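Local coordinates for uncharacterized protein (Bacteroides eggerthii DSM 20697, PDB 4ECO), which is of unknown function but folds as a leucine-rich repeat solenoid and probably takes part in protein binding, at residues N545-D548 with N552-L555; S159-D164 with Q570-S575; W60-E65 with G70-V75; E37-D40 with N46-Q49. All coordinates share one frame; numbering follows the deposited sequence. Where two conformers were deposited one is given.

Contact 1: N545-D548 with N552-L555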
# COMPACT_ATOMS: atom_id res chain seq x y z
N ASN A 545 -5.54 17.96 -26.90
CA ASN A 545 -4.19 17.93 -27.50
C ASN A 545 -3.95 16.78 -28.51
O ASN A 545 -3.01 15.99 -28.35
CB ASN A 545 -3.11 17.85 -26.40
CG ASN A 545 -3.07 19.03 -25.47
OD1 ASN A 545 -3.91 19.18 -24.58
ND2 ASN A 545 -2.10 19.90 -25.64
N GLN A 546 -4.73 16.72 -29.59
CA GLN A 546 -4.50 15.70 -30.63
C GLN A 546 -3.35 16.15 -31.54
O GLN A 546 -3.39 17.24 -32.11
CB GLN A 546 -5.77 15.41 -31.46
CG GLN A 546 -6.95 14.90 -30.65
CD GLN A 546 -6.65 13.64 -29.90
OE1 GLN A 546 -6.51 12.57 -30.48
NE2 GLN A 546 -6.59 13.74 -28.59
N ARG A 547 -2.30 15.33 -31.63
CA ARG A 547 -1.09 15.64 -32.40
C ARG A 547 -0.56 14.44 -33.20
O ARG A 547 -0.73 13.30 -32.76
CB ARG A 547 0.06 16.12 -31.48
CG ARG A 547 -0.19 17.37 -30.64
CD ARG A 547 -0.25 18.68 -31.40
NE ARG A 547 -0.56 19.76 -30.47
CZ ARG A 547 -1.79 20.06 -30.06
NH1 ARG A 547 -2.84 19.42 -30.56
NH2 ARG A 547 -1.98 21.03 -29.17
N ASP A 548 0.13 14.70 -34.33
CA ASP A 548 0.75 13.61 -35.09
C ASP A 548 2.24 13.53 -34.70
O ASP A 548 2.67 14.25 -33.78
CB ASP A 548 0.54 13.78 -36.61
CG ASP A 548 1.17 14.98 -37.30
OD1 ASP A 548 1.99 15.67 -36.65
OD2 ASP A 548 0.86 15.21 -38.50
N ASN A 552 1.81 18.28 -35.51
CA ASN A 552 0.72 19.04 -36.10
C ASN A 552 -0.58 18.72 -35.37
O ASN A 552 -0.77 17.59 -34.90
CB ASN A 552 0.59 18.73 -37.60
CG ASN A 552 1.85 18.96 -38.42
OD1 ASN A 552 2.06 18.29 -39.43
ND2 ASN A 552 2.73 19.87 -37.99
N ARG A 553 -1.47 19.72 -35.25
CA ARG A 553 -2.77 19.59 -34.60
C ARG A 553 -3.70 18.91 -35.58
O ARG A 553 -4.15 19.54 -36.55
CB ARG A 553 -3.30 20.95 -34.14
CG ARG A 553 -2.41 21.64 -33.12
CD ARG A 553 -3.17 22.73 -32.44
NE ARG A 553 -2.37 23.39 -31.41
CZ ARG A 553 -2.86 24.22 -30.50
NH1 ARG A 553 -4.17 24.49 -30.46
NH2 ARG A 553 -2.06 24.80 -29.62
N THR A 554 -3.93 17.61 -35.35
CA THR A 554 -4.71 16.73 -36.24
C THR A 554 -6.22 16.94 -36.16
O THR A 554 -6.85 16.81 -37.20
CB THR A 554 -4.42 15.26 -35.93
OG1 THR A 554 -4.54 15.02 -34.52
CG2 THR A 554 -3.05 14.81 -36.42
N LEU A 555 -6.81 17.23 -34.97
CA LEU A 555 -8.27 17.33 -34.85
C LEU A 555 -8.80 18.73 -35.16
O LEU A 555 -8.65 19.67 -34.38
CB LEU A 555 -8.76 16.88 -33.48
CG LEU A 555 -10.26 16.63 -33.34
CD1 LEU A 555 -10.71 15.47 -34.23
CD2 LEU A 555 -10.62 16.37 -31.90
O HOH W 1 -5.55 18.80 -32.61
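D548 and N552 grip each other twice. The backbone N of N552 gives its hydrogen to D548 OD1 at 2.9 Å, meeting the carboxylate from above its plane, while D548 N donates to N552 O at 3.1 Å. One step inward, T554 N reaches Q546 O only weakly, but that oxygen has more company: a water donates to it while accepting from L555 N, and R547, bent at chi2 (-70°), folds back so that NH1 donates to it at 2.7 Å. The same NH1 also bonds S575 O. Q546, whose amide bonds R544 O, L520 O and F525 N, stands at the asparagine position of the LxxLxLxxN leucine-rich repeat consensus, where this loop starts. Outward, the side chains of R547 and R553 run side by side, guanidinium planes 15° apart, R553 CG over the face of R547 and R547 NH2 over that of R553; R553 is held by N576 O and by a salt bridge to D596, which would probably ease the crowding of like charge. With an alanine in place of R547, the carbonyls of Q546 and S575 would probably lose their shared donor and R553 its flat neighbour. Further out, T554 CG2 rests on D548 CB at 3.7 Å, and Q546 CB packs against L555 CB.

Contact 2: S159-D164 with Q570-S575; sequences SDLIKD and QLQIGS
Helix 160-164 runs almost antiparallel to strand 570-572, at 171°, with the two axes 10.5 Å apart at their closest, a spacing bridged wholly by side chains. L161 does most of the touching: its CD1 comes to 3.5 Å from Q570 CD, and its CB faces Q572 NE2 at 3.9 Å. Q570 can meet the leucine at that height because its chain leaves the strand with CG anti to the backbone N (chi1 -179°) and stays extended, so the two side chains slide past one another in opposite directions. The amide is held in place along the strand, where Q572 NE2 donates to Q570 OE1 at 3.0 Å, in the plane of the acceptor carbonyl. D164 crosses Q570 at about a right angle, and its OD2 stays 3.9 Å from Q570 NE2, too long for a hydrogen bond. Shortening Q570 to an alanine is likely to take away the cover that the glutamine gives L161 CD1 and leave the Q572 amide without this acceptor, able to turn. At the start of the helix, S159 is the N-cap, its OG accepting from I162 N. With L571 directed into the solenoid, Q570 and Q572 belong to the concave strand face; helix 160-168 packs against that face, I162 reaching strands 492-494 and 517-519, while strand 570-572 pairs in parallel with 540-542 and 591-593.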
# COMPACT_ATOMS: atom_id res chain seq x y z
N SER A 159 -7.58 9.82 -15.21
CA SER A 159 -7.60 11.26 -15.40
C SER A 159 -8.67 11.90 -14.53
O SER A 159 -9.63 11.24 -14.12
CB SER A 159 -7.86 11.59 -16.87
OG SER A 159 -9.17 11.24 -17.27
N ASP A 160 -8.52 13.21 -14.28
CA ASP A 160 -9.48 13.95 -13.50
C ASP A 160 -10.85 13.79 -14.11
O ASP A 160 -11.78 13.50 -13.36
CB ASP A 160 -9.06 15.41 -13.38
CG ASP A 160 -7.90 15.58 -12.42
OD1 ASP A 160 -7.81 14.79 -11.43
OD2 ASP A 160 -7.07 16.48 -12.65
N LEU A 161 -10.95 13.82 -15.47
CA LEU A 161 -12.23 13.65 -16.18
C LEU A 161 -12.90 12.32 -15.77
O LEU A 161 -14.04 12.33 -15.27
CB LEU A 161 -12.01 13.71 -17.70
CG LEU A 161 -13.19 13.33 -18.61
CD1 LEU A 161 -14.33 14.27 -18.46
CD2 LEU A 161 -12.79 13.41 -20.01
N ILE A 162 -12.15 11.21 -15.89
CA ILE A 162 -12.64 9.87 -15.60
C ILE A 162 -12.95 9.75 -14.09
O ILE A 162 -14.04 9.27 -13.76
CB ILE A 162 -11.66 8.80 -16.13
CG1 ILE A 162 -11.86 8.73 -17.66
CG2 ILE A 162 -11.93 7.42 -15.51
CD1 ILE A 162 -10.96 8.00 -18.34
N LYS A 163 -12.05 10.25 -13.20
CA LYS A 163 -12.27 10.22 -11.75
C LYS A 163 -13.54 11.02 -11.38
O LYS A 163 -14.35 10.50 -10.61
CB LYS A 163 -11.04 10.70 -10.96
CG LYS A 163 -9.83 9.75 -11.05
CD LYS A 163 -8.70 10.02 -10.05
CE LYS A 163 -7.94 11.30 -10.27
NZ LYS A 163 -6.57 11.22 -9.71
N ASP A 164 -13.78 12.21 -11.98
CA ASP A 164 -14.99 13.00 -11.72
C ASP A 164 -16.25 12.18 -12.04
O ASP A 164 -17.16 12.14 -11.21
CB ASP A 164 -15.00 14.33 -12.50
CG ASP A 164 -13.94 15.37 -12.11
OD1 ASP A 164 -13.33 15.22 -11.02
OD2 ASP A 164 -13.69 16.29 -12.91
N GLN A 570 -19.70 16.82 -19.46
CA GLN A 570 -18.36 17.37 -19.56
C GLN A 570 -17.69 16.96 -20.87
O GLN A 570 -17.53 15.76 -21.15
CB GLN A 570 -17.52 16.94 -18.34
CG GLN A 570 -16.08 17.49 -18.35
CD GLN A 570 -15.33 17.34 -17.05
OE1 GLN A 570 -14.13 17.54 -17.01
NE2 GLN A 570 -16.01 16.99 -15.97
N LEU A 571 -17.26 17.96 -21.66
CA LEU A 571 -16.54 17.77 -22.91
C LEU A 571 -15.26 18.56 -22.90
O LEU A 571 -15.28 19.78 -22.80
CB LEU A 571 -17.38 18.14 -24.14
CG LEU A 571 -16.63 18.13 -25.48
CD1 LEU A 571 -16.15 16.72 -25.88
CD2 LEU A 571 -17.47 18.75 -26.57
N GLN A 572 -14.14 17.85 -23.07
CA GLN A 572 -12.82 18.45 -23.15
C GLN A 572 -12.29 18.28 -24.55
O GLN A 572 -11.98 17.16 -24.94
CB GLN A 572 -11.89 17.81 -22.13
CG GLN A 572 -12.32 17.97 -20.68
CD GLN A 572 -11.27 17.40 -19.75
OE1 GLN A 572 -10.27 16.82 -20.18
NE2 GLN A 572 -11.49 17.55 -18.46
N ILE A 573 -12.21 19.38 -25.32
CA ILE A 573 -11.74 19.37 -26.71
C ILE A 573 -10.68 20.49 -26.93
O ILE A 573 -10.36 20.84 -28.06
CB ILE A 573 -12.97 19.49 -27.67
CG1 ILE A 573 -12.64 19.04 -29.11
CG2 ILE A 573 -13.71 20.85 -27.58
CD1 ILE A 573 -13.85 18.66 -29.95
N GLY A 574 -10.13 21.00 -25.84
CA GLY A 574 -9.12 22.04 -25.89
C GLY A 574 -7.80 21.63 -26.50
O GLY A 574 -7.49 20.44 -26.59
N SER A 575 -7.01 22.64 -26.93
CA SER A 575 -5.68 22.54 -27.53
C SER A 575 -5.71 21.64 -28.77
O SER A 575 -4.96 20.67 -28.89
CB SER A 575 -4.65 22.07 -26.50
OG SER A 575 -3.33 22.33 -26.93

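Contact 3: W60-E65 with G70-V75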
# COMPACT_ATOMS: atom_id res chain seq x y z
N TRP A 60 8.34 10.29 32.58
CA TRP A 60 8.05 9.58 33.81
C TRP A 60 8.45 10.45 35.01
O TRP A 60 9.31 11.33 34.90
CB TRP A 60 8.78 8.23 33.84
CG TRP A 60 8.29 7.24 32.82
CD1 TRP A 60 7.33 7.43 31.87
CD2 TRP A 60 8.72 5.87 32.67
NE1 TRP A 60 7.14 6.28 31.14
CE2 TRP A 60 7.99 5.31 31.61
CE3 TRP A 60 9.66 5.07 33.35
CZ2 TRP A 60 8.18 3.99 31.18
CZ3 TRP A 60 9.84 3.76 32.93
CH2 TRP A 60 9.11 3.22 31.87
N ASN A 61 7.81 10.24 36.14
CA ASN A 61 8.11 11.00 37.33
C ASN A 61 8.09 10.07 38.51
O ASN A 61 7.13 9.30 38.67
CB ASN A 61 7.10 12.13 37.49
CG ASN A 61 7.43 13.03 38.63
OD1 ASN A 61 6.98 12.80 39.75
ND2 ASN A 61 8.22 14.07 38.39
N PHE A 62 9.19 10.10 39.30
CA PHE A 62 9.35 9.22 40.46
C PHE A 62 9.41 10.06 41.75
O PHE A 62 9.70 9.53 42.83
CB PHE A 62 10.59 8.31 40.28
CG PHE A 62 10.45 7.38 39.09
CD1 PHE A 62 9.72 6.20 39.20
CD2 PHE A 62 10.99 7.71 37.86
CE1 PHE A 62 9.52 5.39 38.09
CE2 PHE A 62 10.79 6.90 36.75
CZ PHE A 62 10.05 5.74 36.87
N ASN A 63 9.06 11.34 41.64
CA ASN A 63 8.96 12.25 42.78
C ASN A 63 7.53 12.18 43.38
O ASN A 63 6.85 13.19 43.53
CB ASN A 63 9.36 13.65 42.36
CG ASN A 63 10.84 13.79 42.07
OD1 ASN A 63 11.68 12.99 42.54
ND2 ASN A 63 11.19 14.84 41.34
N LYS A 64 7.09 10.95 43.66
CA LYS A 64 5.81 10.58 44.25
C LYS A 64 6.03 9.29 45.06
O LYS A 64 7.11 8.71 44.96
CB LYS A 64 4.71 10.44 43.18
CG LYS A 64 4.89 9.40 42.08
CD LYS A 64 4.30 9.98 40.82
CE LYS A 64 3.75 8.98 39.85
NZ LYS A 64 3.03 9.69 38.74
N GLU A 65 5.04 8.85 45.86
CA GLU A 65 5.11 7.63 46.66
C GLU A 65 5.39 6.41 45.79
O GLU A 65 4.96 6.38 44.65
CB GLU A 65 3.82 7.44 47.47
CG GLU A 65 3.82 8.32 48.71
CD GLU A 65 4.76 7.87 49.81
OE1 GLU A 65 5.10 6.67 49.83
OE2 GLU A 65 5.11 8.70 50.69
N GLY A 70 3.73 3.23 39.34
CA GLY A 70 3.12 2.54 38.20
C GLY A 70 2.41 3.48 37.25
O GLY A 70 2.25 3.16 36.07
N ALA A 71 1.99 4.65 37.79
CA ALA A 71 1.31 5.72 37.07
C ALA A 71 2.33 6.52 36.24
O ALA A 71 2.97 7.46 36.72
CB ALA A 71 0.57 6.62 38.05
N GLN A 72 2.49 6.09 34.98
CA GLN A 72 3.44 6.68 34.05
C GLN A 72 2.90 6.74 32.65
O GLN A 72 2.29 5.76 32.19
CB GLN A 72 4.77 5.87 34.00
CG GLN A 72 5.53 5.65 35.32
CD GLN A 72 5.91 6.90 36.03
OE1 GLN A 72 5.87 8.00 35.47
NE2 GLN A 72 6.25 6.77 37.30
N PRO A 73 3.22 7.83 31.91
CA PRO A 73 2.84 7.89 30.49
C PRO A 73 3.53 6.76 29.71
O PRO A 73 4.74 6.58 29.80
CB PRO A 73 3.30 9.29 30.07
CG PRO A 73 4.36 9.66 31.02
CD PRO A 73 3.97 9.05 32.31
N GLY A 74 2.74 5.94 29.03
CA GLY A 74 3.24 4.81 28.25
C GLY A 74 3.25 3.49 29.01
O GLY A 74 3.70 2.46 28.48
N VAL A 75 2.72 3.52 30.26
CA VAL A 75 2.66 2.34 31.12
C VAL A 75 1.22 2.08 31.52
O VAL A 75 0.55 2.98 32.01
CB VAL A 75 3.56 2.45 32.39
CG1 VAL A 75 3.40 1.22 33.28
CG2 VAL A 75 5.02 2.67 32.02
O HOH W 2 3.99 10.02 35.93
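W60 and Q72 lie at the heart of a region that, with its tryptophan-rich loops between helix 27-41 and strand 75-77, resembles the N-terminal cap of leucine-rich repeat proteins. Hydrogen bonds come first. A bend at chi2 (-58°) turns the Q72 amide to the backbone of N61, which it bonds at both ends: OE1 accepts from N61 N at 3.0 Å, and NE2 donates to N61 O in a nearly straight bond of 171°, N61 O lying in the plane of the Q72 amide, although NE2 sits above the plane of the N61 carbonyl. NE2 has a second acceptor in W69 O, so the group is firmly fixed in rotation. W60 NE1 donates to P73 O, 2.8 Å away near the indole edge, inside the type II turn from Q72 to V75 whose positive-phi position is taken by G74. The aromatic contacts use the same glutamine. Its CB lies over the five-membered ring of W60 as a CH-pi contact, 3.7 Å from the centroid, and its NE2 sits over one face of F62. Apolar packing completes the set: P73 CD touches W60 CD1, and V75 CG2 comes obliquely to W60 CZ2 at 3.5 Å. The charged contact, finally, is made by K64, whose NZ donates to A71 O at 3.0 Å and to a water that in turn donates to Q72 OE1 at 2.8 Å.

Contact 4: E37-D40 with N46-Q49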
# COMPACT_ATOMS: atom_id res chain seq x y z
N GLU A 37 14.65 1.48 37.42
CA GLU A 37 15.97 1.02 37.00
C GLU A 37 16.09 1.09 35.44
O GLU A 37 17.14 1.50 34.92
CB GLU A 37 16.23 -0.40 37.53
CG GLU A 37 17.71 -0.72 37.64
CD GLU A 37 18.04 -1.89 38.55
OE1 GLU A 37 17.49 -1.96 39.67
OE2 GLU A 37 18.90 -2.71 38.15
N ILE A 38 15.00 0.77 34.72
CA ILE A 38 14.91 0.86 33.26
C ILE A 38 15.07 2.34 32.85
O ILE A 38 15.89 2.64 31.98
CB ILE A 38 13.58 0.22 32.76
CG1 ILE A 38 13.71 -1.32 32.78
CG2 ILE A 38 13.18 0.73 31.35
CD1 ILE A 38 12.39 -2.08 32.83
N TRP A 39 14.31 3.24 33.49
CA TRP A 39 14.34 4.69 33.28
C TRP A 39 15.78 5.21 33.49
O TRP A 39 16.31 5.87 32.60
CB TRP A 39 13.34 5.36 34.24
CG TRP A 39 13.10 6.82 33.98
CD1 TRP A 39 12.31 7.36 33.01
CD2 TRP A 39 13.52 7.92 34.80
NE1 TRP A 39 12.26 8.73 33.13
CE2 TRP A 39 12.97 9.10 34.25
CE3 TRP A 39 14.27 8.01 35.98
CZ2 TRP A 39 13.18 10.35 34.82
CZ3 TRP A 39 14.53 9.27 36.51
CH2 TRP A 39 13.98 10.42 35.92
N ASP A 40 16.42 4.83 34.62
CA ASP A 40 17.81 5.21 34.95
C ASP A 40 18.81 4.76 33.88
O ASP A 40 19.64 5.58 33.46
CB ASP A 40 18.23 4.62 36.31
CG ASP A 40 17.57 5.25 37.52
OD1 ASP A 40 17.11 6.40 37.42
OD2 ASP A 40 17.55 4.59 38.59
N ASN A 46 16.54 12.76 30.80
CA ASN A 46 16.67 13.59 29.61
C ASN A 46 15.67 13.22 28.51
O ASN A 46 15.75 13.78 27.40
CB ASN A 46 18.09 13.54 29.08
CG ASN A 46 19.06 14.22 30.03
OD1 ASN A 46 19.99 13.61 30.54
ND2 ASN A 46 18.79 15.49 30.37
N TRP A 47 14.68 12.38 28.83
CA TRP A 47 13.57 12.04 27.94
C TRP A 47 12.69 13.25 27.66
O TRP A 47 12.46 14.06 28.58
CB TRP A 47 12.69 10.97 28.60
CG TRP A 47 13.21 9.57 28.63
CD1 TRP A 47 14.45 9.13 28.27
CD2 TRP A 47 12.50 8.41 29.09
NE1 TRP A 47 14.55 7.78 28.46
CE2 TRP A 47 13.37 7.30 28.96
CE3 TRP A 47 11.20 8.20 29.59
CZ2 TRP A 47 13.00 6.01 29.34
CZ3 TRP A 47 10.82 6.91 29.93
CH2 TRP A 47 11.72 5.84 29.83
N SER A 48 12.17 13.38 26.43
CA SER A 48 11.23 14.45 26.10
C SER A 48 10.35 13.94 24.99
O SER A 48 10.85 13.71 23.89
CB SER A 48 11.94 15.76 25.74
OG SER A 48 11.06 16.87 25.87
N GLN A 49 9.04 13.71 25.28
CA GLN A 49 8.08 13.12 24.33
C GLN A 49 7.69 14.05 23.15
O GLN A 49 7.66 15.29 23.29
CB GLN A 49 6.81 12.62 25.04
CG GLN A 49 6.02 11.60 24.22
CD GLN A 49 5.56 10.40 25.01
OE1 GLN A 49 4.79 10.49 25.99
NE2 GLN A 49 5.99 9.23 24.56
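W39 and W47 meet as a T-shaped pair, the edge of the first aimed at the face of the second. The five-membered ring of W39 and the six-membered ring of W47 have centroids 4.5 Å apart, with the planes at 76°. The touching point is W39 CD1, which lies over the W47 ring toward its rim and comes to 3.5 Å from W47 CZ3; W39 NE1 follows it down, 3.7 Å from W47 CE3. It is the CD1 C-H edge that meets the indole face; the neighbouring NE1 lies close by but spends its hydrogen on N59 OD1. The torsions explain the aim: W39 has its CG anti to the backbone N (chi1 -170°), which swings the ring off the helix toward the loop, although the backbones stay well apart, with 9.1 Å between W39 CA and W47 CA.

Both indole nitrogens are thus tied down from outside the pair, since W47 NE1 donates to L42 O just beyond the helix, and neither ring can easily turn. F91 stacks on W47 and W60 meets it edge-to-face, while F62 and W60 also touch W39. The pair therefore fastens the C-terminal half of helix 27-41 to the loop leading away from it, within the N-terminal leucine-rich repeat region, while backbone bonds from S48 to F91 and from Q49 to A58 join that loop to the chain following strand 83-87 and to the approach to strand 75-77.

How the contacts relate
The four contacts form two clusters on opposite sides of the chain's centre. Contacts 3 and 4, with centres about 11 Å apart, share one aromatic cluster near the N-terminus: W47 CZ3 lies 3.6 Å from W60 CD2, over the indole face turned away from Q72, and F62 CE2 comes within 3.5 Å of W39 CD2. The sodium ion bound by E117 and S192 is about 9 Å from the W47 side chain and about 12 Å from that of W60. Contact 1 and the strand side of contact 2 lie late in the chain, where helix 160-168 packs in from far earlier in the sequence; their centres are about 17 Å apart, and R547 NH1 probably donates to S575 O at 3.0 Å. Between contacts 1 and 3 the centres are about 72 Å apart.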